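Local coordinates for protein CHAD domain (Ricinus communis, PDB 6QV5) that probably binds inorganic polyphosphate through an all-helical CHAD domain that also carries a zinc ion, at residues D100-T108 with D246-L257; L182-A190 with R203-G211. All coordinates share one frame; numbering follows the deposited sequence.

Contacts 1 and 2 lie in the same CHAD domain, with centres 25 Å apart and nearest atoms about 7 Å apart, so they do not touch. Helix 224-260 ties them together: it supplies residues 246-257 to contact 1, while L234 and Q238, earlier on the same helix, meet L186 and T208 of contact 2. Contact 1 joins parts of the chain far apart in sequence, and contact 2 is a hairpin of consecutive helices lying between them in the chain. The W101 side chain of contact 1 is about 13 Å from the zinc ion and about 10 Å from the side chain of its ligand H52; contact 2 is remote from that site.

Contact 1 of 2, residues D100-T108 with D246-L257; sequences DWDVLLAST and DLVVAGRLLQEL
The carbonyl oxygen of D246 accepts from A250 N, and a water 2.7 Å away also donates to D246 O; the same water is 2.7 Å from T108 OG1 and so bridges the two helices. A threonine suits this place because its other branch is apolar: T108 CG2 rests 3.7 Å from A250 CB. The A250 methyl also receives L104 CD1, 3.8 Å from A250 CB; L104 CG, anti to the backbone N (chi1 170°), carries it there. At the next level the W101 indole offers a broad flat surface and an edge: L253 slides past it in the opposite direction, L253 CD2 reaching W101 NE1 (3.5 Å), while L257 CB meets the ring edge in plane. On the more polar flank D100 OD2 lies at the edge of the R252 guanidinium, 3.5 Å from R252 NH2, with carboxylate and guanidinium planes 68° apart. This is a long salt bridge, and R252 is shared: its NH1 also pairs with E256 OE2 at 3.1 Å. The segments cross steeply, 10.1 Å between axes and 112° between directions. W101 meets V129 and I132 of helix 122-145, L257 meets I132, and helix 265-281 reaches T108 through L275.

Contact 2 of 2, residues L182-A190 with R203-G211; sequences LHKSLLKRA and RTRIATKRG
L186 and A207 mark the close part of this antiparallel helix pair, whose axes come within 8.8 Å at 157° between directions. Alanine suits the spot because its short methyl packs directly against the leucine CA, A207 CB lying 3.9 Å from L186 CA. The leucine then sends CD1 across to T208 OG1 at 3.4 Å, a contact of methyl with hydroxyl. That hydroxyl is already occupied: T208 OG1 donates to T204 O at 2.7 Å, from above the carbonyl plane, while T208 N reaches the same oxygen from the opposite face. L234 and Q238 of helix 224-260 close in on this side. T204 OG1 lies beside the backbone of R189 but gives its hydrogen bond to S200 O.

R189 belongs to the tight packing too, a knob among R203, T204, I206 and A207. Its long chain, extended from CG to NE, is apolar where it packs and ends in a donor: R189 NH1 reaches R203 O over 3.1 Å with a bent N-H...O angle of 144°, the carbonyl also taking A207 N from the opposite face of its plane. R203 CG sits 4.1 Å over the centre of the R189 guanidinium, and S185 OG lies over the opposite face toward the rim.

The looser, solvent side is formed by the outer parts of R203 and R210. R203 is exposed; its end leads away from the other helix, and its NE is hydrogen-bonded to A199 O. R210 offers its CB to L182 CD2, yet R210 NH1 comes 4.0 Å from R189 NH1. These two neighbouring guanidinium groups probably make this flank positive, which would be consistent with polyphosphate binding, although a direct role for these arginines is not established.

Contact 1 of 2, residues D100-T108 with D246-L257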
loop_
_atom_site.group_PDB
_atom_site.type_symbol
_atom_site.label_atom_id
_atom_site.label_comp_id
_atom_site.label_asym_id
_atom_site.label_seq_id
_atom_site.Cartn_x
_atom_site.Cartn_y
_atom_site.Cartn_z
ATOM N N ASP A 100 -10.901 1.209 -0.393
ATOM C CA ASP A 100 -11.390 1.822 0.851
ATOM C C ASP A 100 -12.818 1.381 1.191
ATOM O O ASP A 100 -13.087 1.035 2.344
ATOM C CB ASP A 100 -11.321 3.362 0.772
ATOM C CG ASP A 100 -9.938 3.979 0.920
ATOM O OD1 ASP A 100 -8.969 3.226 1.176
ATOM O OD2 ASP A 100 -9.824 5.217 0.782
ATOM N N TRP A 101 -13.717 1.368 0.187
ATOM C CA TRP A 101 -15.109 0.952 0.357
ATOM C C TRP A 101 -15.260 -0.559 0.529
ATOM O O TRP A 101 -16.206 -0.998 1.183
ATOM C CB TRP A 101 -15.994 1.493 -0.772
ATOM C CG TRP A 101 -16.330 2.942 -0.592
ATOM C CD1 TRP A 101 -15.635 4.010 -1.076
ATOM C CD2 TRP A 101 -17.388 3.481 0.211
ATOM N NE1 TRP A 101 -16.224 5.183 -0.666
ATOM C CE2 TRP A 101 -17.298 4.888 0.132
ATOM C CE3 TRP A 101 -18.429 2.910 0.965
ATOM C CZ2 TRP A 101 -18.207 5.735 0.779
ATOM C CZ3 TRP A 101 -19.330 3.749 1.604
ATOM C CH2 TRP A 101 -19.213 5.143 1.511
ATOM N N ASP A 102 -14.325 -1.347 -0.031
ATOM C CA ASP A 102 -14.327 -2.806 0.095
ATOM C C ASP A 102 -13.856 -3.247 1.487
ATOM O O ASP A 102 -14.368 -4.238 2.009
ATOM C CB ASP A 102 -13.472 -3.459 -1.005
ATOM C CG ASP A 102 -14.223 -4.391 -1.946
ATOM O OD1 ASP A 102 -15.436 -4.623 -1.720
ATOM O OD2 ASP A 102 -13.600 -4.891 -2.906
ATOM N N VAL A 103 -12.885 -2.509 2.080
ATOM C CA VAL A 103 -12.341 -2.757 3.425
ATOM C C VAL A 103 -13.441 -2.469 4.458
ATOM O O VAL A 103 -13.655 -3.276 5.361
ATOM C CB VAL A 103 -11.030 -1.955 3.699
ATOM C CG1 VAL A 103 -10.604 -2.038 5.167
ATOM C CG2 VAL A 103 -9.893 -2.423 2.795
ATOM N N LEU A 104 -14.155 -1.334 4.288
ATOM C CA LEU A 104 -15.262 -0.899 5.140
ATOM C C LEU A 104 -16.378 -1.952 5.186
ATOM O O LEU A 104 -16.879 -2.252 6.265
ATOM C CB LEU A 104 -15.797 0.474 4.657
ATOM C CG LEU A 104 -17.113 1.013 5.259
ATOM C CD1 LEU A 104 -16.976 1.327 6.744
ATOM C CD2 LEU A 104 -17.577 2.250 4.524
ATOM N N LEU A 105 -16.727 -2.533 4.025
ATOM C CA LEU A 105 -17.777 -3.540 3.884
ATOM C C LEU A 105 -17.419 -4.923 4.458
ATOM O O LEU A 105 -18.244 -5.515 5.157
ATOM C CB LEU A 105 -18.190 -3.649 2.399
ATOM C CG LEU A 105 -19.340 -4.601 2.043
ATOM C CD1 LEU A 105 -20.693 -4.005 2.409
ATOM C CD2 LEU A 105 -19.307 -4.953 0.574
ATOM N N ALA A 106 -16.218 -5.440 4.144
ATOM C CA ALA A 106 -15.779 -6.780 4.542
ATOM C C ALA A 106 -15.046 -6.884 5.888
ATOM O O ALA A 106 -15.078 -7.956 6.498
ATOM C CB ALA A 106 -14.917 -7.385 3.444
ATOM N N SER A 107 -14.371 -5.808 6.340
ATOM C CA SER A 107 -13.584 -5.852 7.573
ATOM C C SER A 107 -14.039 -4.897 8.688
ATOM O O SER A 107 -14.108 -5.322 9.841
ATOM C CB SER A 107 -12.107 -5.622 7.257
ATOM O OG SER A 107 -11.291 -5.631 8.417
ATOM N N THR A 108 -14.313 -3.621 8.364
ATOM C CA THR A 108 -14.654 -2.608 9.368
ATOM C C THR A 108 -16.106 -2.684 9.874
ATOM O O THR A 108 -16.309 -2.578 11.084
ATOM C CB THR A 108 -14.291 -1.202 8.884
ATOM O OG1 THR A 108 -13.252 -1.289 7.907
ATOM C CG2 THR A 108 -13.824 -0.313 10.020
ATOM N N ASP A 246 -7.852 1.881 9.507
ATOM C CA ASP A 246 -9.099 1.423 8.886
ATOM C C ASP A 246 -10.316 2.036 9.586
ATOM O O ASP A 246 -11.278 2.413 8.919
ATOM C CB ASP A 246 -9.189 -0.114 8.902
ATOM C CG ASP A 246 -8.245 -0.834 7.951
ATOM O OD1 ASP A 246 -7.552 -0.151 7.162
ATOM O OD2 ASP A 246 -8.202 -2.081 7.994
ATOM N N LEU A 247 -10.238 2.173 10.923
ATOM C CA LEU A 247 -11.262 2.759 11.788
ATOM C C LEU A 247 -11.476 4.250 11.474
ATOM O O LEU A 247 -12.624 4.680 11.358
ATOM C CB LEU A 247 -10.837 2.583 13.260
ATOM C CG LEU A 247 -11.413 1.417 14.086
ATOM C CD1 LEU A 247 -11.165 0.056 13.436
ATOM C CD2 LEU A 247 -10.786 1.397 15.457
ATOM N N VAL A 248 -10.377 5.026 11.313
ATOM C CA VAL A 248 -10.443 6.464 11.025
ATOM C C VAL A 248 -10.886 6.729 9.563
ATOM O O VAL A 248 -11.555 7.735 9.318
ATOM C CB VAL A 248 -9.148 7.234 11.437
ATOM C CG1 VAL A 248 -8.007 7.041 10.444
ATOM C CG2 VAL A 248 -9.427 8.717 11.670
ATOM N N VAL A 249 -10.548 5.818 8.617
ATOM C CA VAL A 249 -10.946 5.920 7.204
ATOM C C VAL A 249 -12.463 5.681 7.117
ATOM O O VAL A 249 -13.163 6.425 6.427
ATOM C CB VAL A 249 -10.109 4.980 6.279
ATOM C CG1 VAL A 249 -10.757 4.795 4.905
ATOM C CG2 VAL A 249 -8.680 5.495 6.122
ATOM N N ALA A 250 -12.963 4.679 7.876
ATOM C CA ALA A 250 -14.379 4.314 7.979
ATOM C C ALA A 250 -15.240 5.500 8.428
ATOM O O ALA A 250 -16.288 5.747 7.831
ATOM C CB ALA A 250 -14.547 3.156 8.946
ATOM N N GLY A 251 -14.766 6.231 9.442
ATOM C CA GLY A 251 -15.427 7.417 9.980
ATOM C C GLY A 251 -15.514 8.547 8.974
ATOM O O GLY A 251 -16.522 9.256 8.923
ATOM N N ARG A 252 -14.458 8.702 8.150
ATOM C CA ARG A 252 -14.362 9.704 7.087
ATOM C C ARG A 252 -15.309 9.337 5.930
ATOM O O ARG A 252 -16.031 10.209 5.444
ATOM C CB ARG A 252 -12.901 9.820 6.602
ATOM C CG ARG A 252 -12.670 10.856 5.497
ATOM C CD ARG A 252 -11.264 10.800 4.913
ATOM N NE ARG A 252 -10.948 9.507 4.294
ATOM C CZ ARG A 252 -11.218 9.182 3.032
ATOM N NH1 ARG A 252 -11.825 10.049 2.229
ATOM N NH2 ARG A 252 -10.889 7.986 2.564
ATOM N N LEU A 253 -15.310 8.051 5.506
ATOM C CA LEU A 253 -16.155 7.537 4.421
ATOM C C LEU A 253 -17.644 7.599 4.753
ATOM O O LEU A 253 -18.439 7.957 3.882
ATOM C CB LEU A 253 -15.768 6.098 4.022
ATOM C CG LEU A 253 -14.419 5.875 3.323
ATOM C CD1 LEU A 253 -14.151 4.396 3.149
ATOM C CD2 LEU A 253 -14.360 6.563 1.964
ATOM N N LEU A 254 -18.022 7.252 6.001
ATOM C CA LEU A 254 -19.417 7.274 6.446
ATOM C C LEU A 254 -19.962 8.694 6.591
ATOM O O LEU A 254 -21.103 8.934 6.198
ATOM C CB LEU A 254 -19.628 6.453 7.729
ATOM C CG LEU A 254 -19.539 4.926 7.595
ATOM C CD1 LEU A 254 -19.299 4.277 8.940
ATOM C CD2 LEU A 254 -20.782 4.338 6.931
ATOM N N GLN A 255 -19.140 9.641 7.104
ATOM C CA GLN A 255 -19.509 11.058 7.247
ATOM C C GLN A 255 -19.790 11.679 5.863
ATOM O O GLN A 255 -20.724 12.474 5.731
ATOM C CB GLN A 255 -18.427 11.838 8.029
ATOM C CG GLN A 255 -18.686 13.341 8.236
ATOM C CD GLN A 255 -19.989 13.659 8.935
ATOM O OE1 GLN A 255 -20.145 13.458 10.144
ATOM N NE2 GLN A 255 -20.951 14.176 8.184
ATOM N N GLU A 256 -19.012 11.269 4.834
ATOM C CA GLU A 256 -19.178 11.694 3.439
ATOM C C GLU A 256 -20.474 11.099 2.874
ATOM O O GLU A 256 -21.182 11.776 2.126
ATOM C CB GLU A 256 -17.980 11.244 2.588
ATOM C CG GLU A 256 -16.755 12.133 2.720
ATOM C CD GLU A 256 -15.489 11.613 2.063
ATOM O OE1 GLU A 256 -15.567 11.099 0.922
ATOM O OE2 GLU A 256 -14.410 11.735 2.686
ATOM N N LEU A 257 -20.782 9.836 3.251
ATOM C CA LEU A 257 -21.988 9.107 2.850
ATOM C C LEU A 257 -23.237 9.728 3.498
ATOM O O LEU A 257 -24.298 9.728 2.878
ATOM C CB LEU A 257 -21.853 7.610 3.212
ATOM C CG LEU A 257 -22.996 6.656 2.822
ATOM C CD1 LEU A 257 -23.019 6.392 1.324
ATOM C CD2 LEU A 257 -22.882 5.344 3.566
HETATM O O HOH W 1 -12.602 1.159 6.933
#

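Contact 2 of 2, residues L182-A190 with R203-G211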
loop_
_atom_site.group_PDB
_atom_site.type_symbol
_atom_site.label_atom_id
_atom_site.label_comp_id
_atom_site.label_asym_id
_atom_site.label_seq_id
_atom_site.Cartn_x
_atom_site.Cartn_y
_atom_site.Cartn_z
ATOM N N LEU A 182 16.408 3.972 5.153
ATOM C CA LEU A 182 15.074 3.490 5.524
ATOM C C LEU A 182 14.995 2.924 6.939
ATOM O O LEU A 182 13.976 3.122 7.600
ATOM C CB LEU A 182 14.516 2.490 4.502
ATOM C CG LEU A 182 13.982 3.092 3.195
ATOM C CD1 LEU A 182 13.718 2.016 2.180
ATOM C CD2 LEU A 182 12.707 3.901 3.421
ATOM N N HIS A 183 16.060 2.236 7.409
ATOM C CA HIS A 183 16.126 1.700 8.775
ATOM C C HIS A 183 16.251 2.875 9.754
ATOM O O HIS A 183 15.612 2.864 10.806
ATOM C CB HIS A 183 17.299 0.711 8.930
ATOM C CG HIS A 183 17.381 0.058 10.279
ATOM N ND1 HIS A 183 16.422 -0.843 10.706
ATOM C CD2 HIS A 183 18.318 0.187 11.245
ATOM C CE1 HIS A 183 16.799 -1.222 11.916
ATOM N NE2 HIS A 183 17.932 -0.628 12.284
ATOM N N LYS A 184 17.041 3.903 9.366
ATOM C CA LYS A 184 17.267 5.149 10.106
ATOM C C LYS A 184 15.958 5.939 10.192
ATOM O O LYS A 184 15.633 6.446 11.265
ATOM C CB LYS A 184 18.369 5.977 9.409
ATOM C CG LYS A 184 18.620 7.382 9.966
ATOM C CD LYS A 184 19.783 8.086 9.256
ATOM C CE LYS A 184 19.448 8.623 7.881
ATOM N NZ LYS A 184 20.672 9.026 7.139
ATOM N N SER A 185 15.208 6.021 9.067
ATOM C CA SER A 185 13.922 6.719 8.966
ATOM C C SER A 185 12.840 6.038 9.807
ATOM O O SER A 185 12.102 6.734 10.505
ATOM C CB SER A 185 13.478 6.827 7.510
ATOM O OG SER A 185 12.304 7.610 7.367
ATOM N N LEU A 186 12.756 4.687 9.751
ATOM C CA LEU A 186 11.788 3.881 10.506
ATOM C C LEU A 186 11.978 4.043 12.014
ATOM O O LEU A 186 11.011 4.343 12.712
ATOM C CB LEU A 186 11.861 2.393 10.093
ATOM C CG LEU A 186 11.128 1.367 10.976
ATOM C CD1 LEU A 186 9.629 1.387 10.733
ATOM C CD2 LEU A 186 11.665 -0.023 10.745
ATOM N N LEU A 187 13.222 3.853 12.502
ATOM C CA LEU A 187 13.585 3.968 13.915
ATOM C C LEU A 187 13.363 5.378 14.465
ATOM O O LEU A 187 12.900 5.514 15.598
ATOM C CB LEU A 187 15.038 3.509 14.135
ATOM C CG LEU A 187 15.238 2.145 14.814
ATOM C CD1 LEU A 187 14.746 0.994 13.938
ATOM C CD2 LEU A 187 16.698 1.924 15.155
ATOM N N LYS A 188 13.667 6.419 13.656
ATOM C CA LYS A 188 13.488 7.830 14.018
ATOM C C LYS A 188 12.000 8.155 14.180
ATOM O O LYS A 188 11.620 8.784 15.167
ATOM C CB LYS A 188 14.121 8.746 12.956
ATOM C CG LYS A 188 14.389 10.175 13.428
ATOM C CD LYS A 188 14.374 11.184 12.274
ATOM C CE LYS A 188 15.658 11.226 11.475
ATOM N NZ LYS A 188 15.569 12.180 10.338
ATOM N N ARG A 189 11.166 7.709 13.216
ATOM C CA ARG A 189 9.716 7.919 13.216
ATOM C C ARG A 189 9.014 7.140 14.327
ATOM O O ARG A 189 8.020 7.626 14.864
ATOM C CB ARG A 189 9.109 7.604 11.842
ATOM C CG ARG A 189 9.376 8.693 10.814
ATOM C CD ARG A 189 9.040 8.240 9.412
ATOM N NE ARG A 189 9.252 9.311 8.439
ATOM C CZ ARG A 189 8.755 9.318 7.206
ATOM N NH1 ARG A 189 8.007 8.308 6.778
ATOM N NH2 ARG A 189 9.001 10.335 6.391
ATOM N N ALA A 190 9.541 5.952 14.688
ATOM C CA ALA A 190 9.001 5.118 15.766
ATOM C C ALA A 190 9.322 5.721 17.143
ATOM O O ALA A 190 8.573 5.496 18.095
ATOM C CB ALA A 190 9.553 3.706 15.665
ATOM N N ARG A 203 3.300 8.324 9.600
ATOM C CA ARG A 203 4.707 8.362 9.182
ATOM C C ARG A 203 5.422 7.045 9.491
ATOM O O ARG A 203 6.211 6.580 8.669
ATOM C CB ARG A 203 5.443 9.540 9.838
ATOM C CG ARG A 203 5.386 10.824 9.020
ATOM C CD ARG A 203 6.215 11.930 9.648
ATOM N NE ARG A 203 5.535 12.546 10.788
ATOM C CZ ARG A 203 6.117 13.352 11.669
ATOM N NH1 ARG A 203 7.408 13.647 11.559
ATOM N NH2 ARG A 203 5.418 13.866 12.671
ATOM N N THR A 204 5.123 6.439 10.660
ATOM C CA THR A 204 5.688 5.161 11.100
ATOM C C THR A 204 5.162 4.021 10.212
ATOM O O THR A 204 5.959 3.183 9.781
ATOM C CB THR A 204 5.424 4.942 12.605
ATOM O OG1 THR A 204 5.862 6.093 13.331
ATOM C CG2 THR A 204 6.122 3.699 13.157
ATOM N N ARG A 205 3.828 4.018 9.934
ATOM C CA ARG A 205 3.140 3.028 9.104
ATOM C C ARG A 205 3.702 2.998 7.669
ATOM O O ARG A 205 3.880 1.919 7.101
ATOM C CB ARG A 205 1.629 3.324 9.113
ATOM C CG ARG A 205 0.742 2.276 8.439
ATOM C CD ARG A 205 -0.738 2.495 8.730
ATOM N NE ARG A 205 -1.193 3.851 8.407
ATOM C CZ ARG A 205 -1.664 4.228 7.223
ATOM N NH1 ARG A 205 -1.755 3.355 6.226
ATOM N NH2 ARG A 205 -2.050 5.481 7.024
ATOM N N ILE A 206 3.966 4.189 7.085
ATOM C CA ILE A 206 4.491 4.281 5.716
ATOM C C ILE A 206 5.983 3.902 5.677
ATOM O O ILE A 206 6.420 3.297 4.698
ATOM C CB ILE A 206 4.176 5.615 4.976
ATOM C CG1 ILE A 206 4.828 6.846 5.648
ATOM C CG2 ILE A 206 2.662 5.802 4.793
ATOM C CD1 ILE A 206 5.297 7.930 4.667
ATOM N N ALA A 207 6.743 4.204 6.760
ATOM C CA ALA A 207 8.162 3.843 6.894
ATOM C C ALA A 207 8.293 2.318 6.989
ATOM O O ALA A 207 9.270 1.749 6.497
ATOM C CB ALA A 207 8.763 4.498 8.128
ATOM N N THR A 208 7.280 1.670 7.595
ATOM C CA THR A 208 7.151 0.223 7.751
ATOM C C THR A 208 6.869 -0.419 6.380
ATOM O O THR A 208 7.438 -1.468 6.075
ATOM C CB THR A 208 6.055 -0.076 8.788
ATOM O OG1 THR A 208 6.418 0.511 10.039
ATOM C CG2 THR A 208 5.825 -1.550 8.987
ATOM N N LYS A 209 5.994 0.214 5.566
ATOM C CA LYS A 209 5.630 -0.245 4.223
ATOM C C LYS A 209 6.808 -0.099 3.257
ATOM O O LYS A 209 7.116 -1.049 2.534
ATOM C CB LYS A 209 4.398 0.510 3.692
ATOM C CG LYS A 209 3.074 -0.182 3.982
ATOM C CD LYS A 209 1.920 0.527 3.283
ATOM C CE LYS A 209 0.608 -0.196 3.458
ATOM N NZ LYS A 209 -0.510 0.523 2.795
ATOM N N ARG A 210 7.477 1.081 3.268
ATOM C CA ARG A 210 8.645 1.392 2.433
ATOM C C ARG A 210 9.789 0.410 2.697
ATOM O O ARG A 210 10.411 -0.066 1.747
ATOM C CB ARG A 210 9.128 2.834 2.670
ATOM C CG ARG A 210 8.288 3.905 1.992
ATOM C CD ARG A 210 8.769 5.289 2.380
ATOM N NE ARG A 210 7.879 6.341 1.887
ATOM C CZ ARG A 210 8.029 7.637 2.148
ATOM N NH1 ARG A 210 9.038 8.057 2.902
ATOM N NH2 ARG A 210 7.171 8.521 1.660
ATOM N N GLY A 211 10.028 0.108 3.977
ATOM C CA GLY A 211 11.060 -0.821 4.428
ATOM C C GLY A 211 10.786 -2.260 4.038
ATOM O O GLY A 211 11.719 -2.996 3.705
#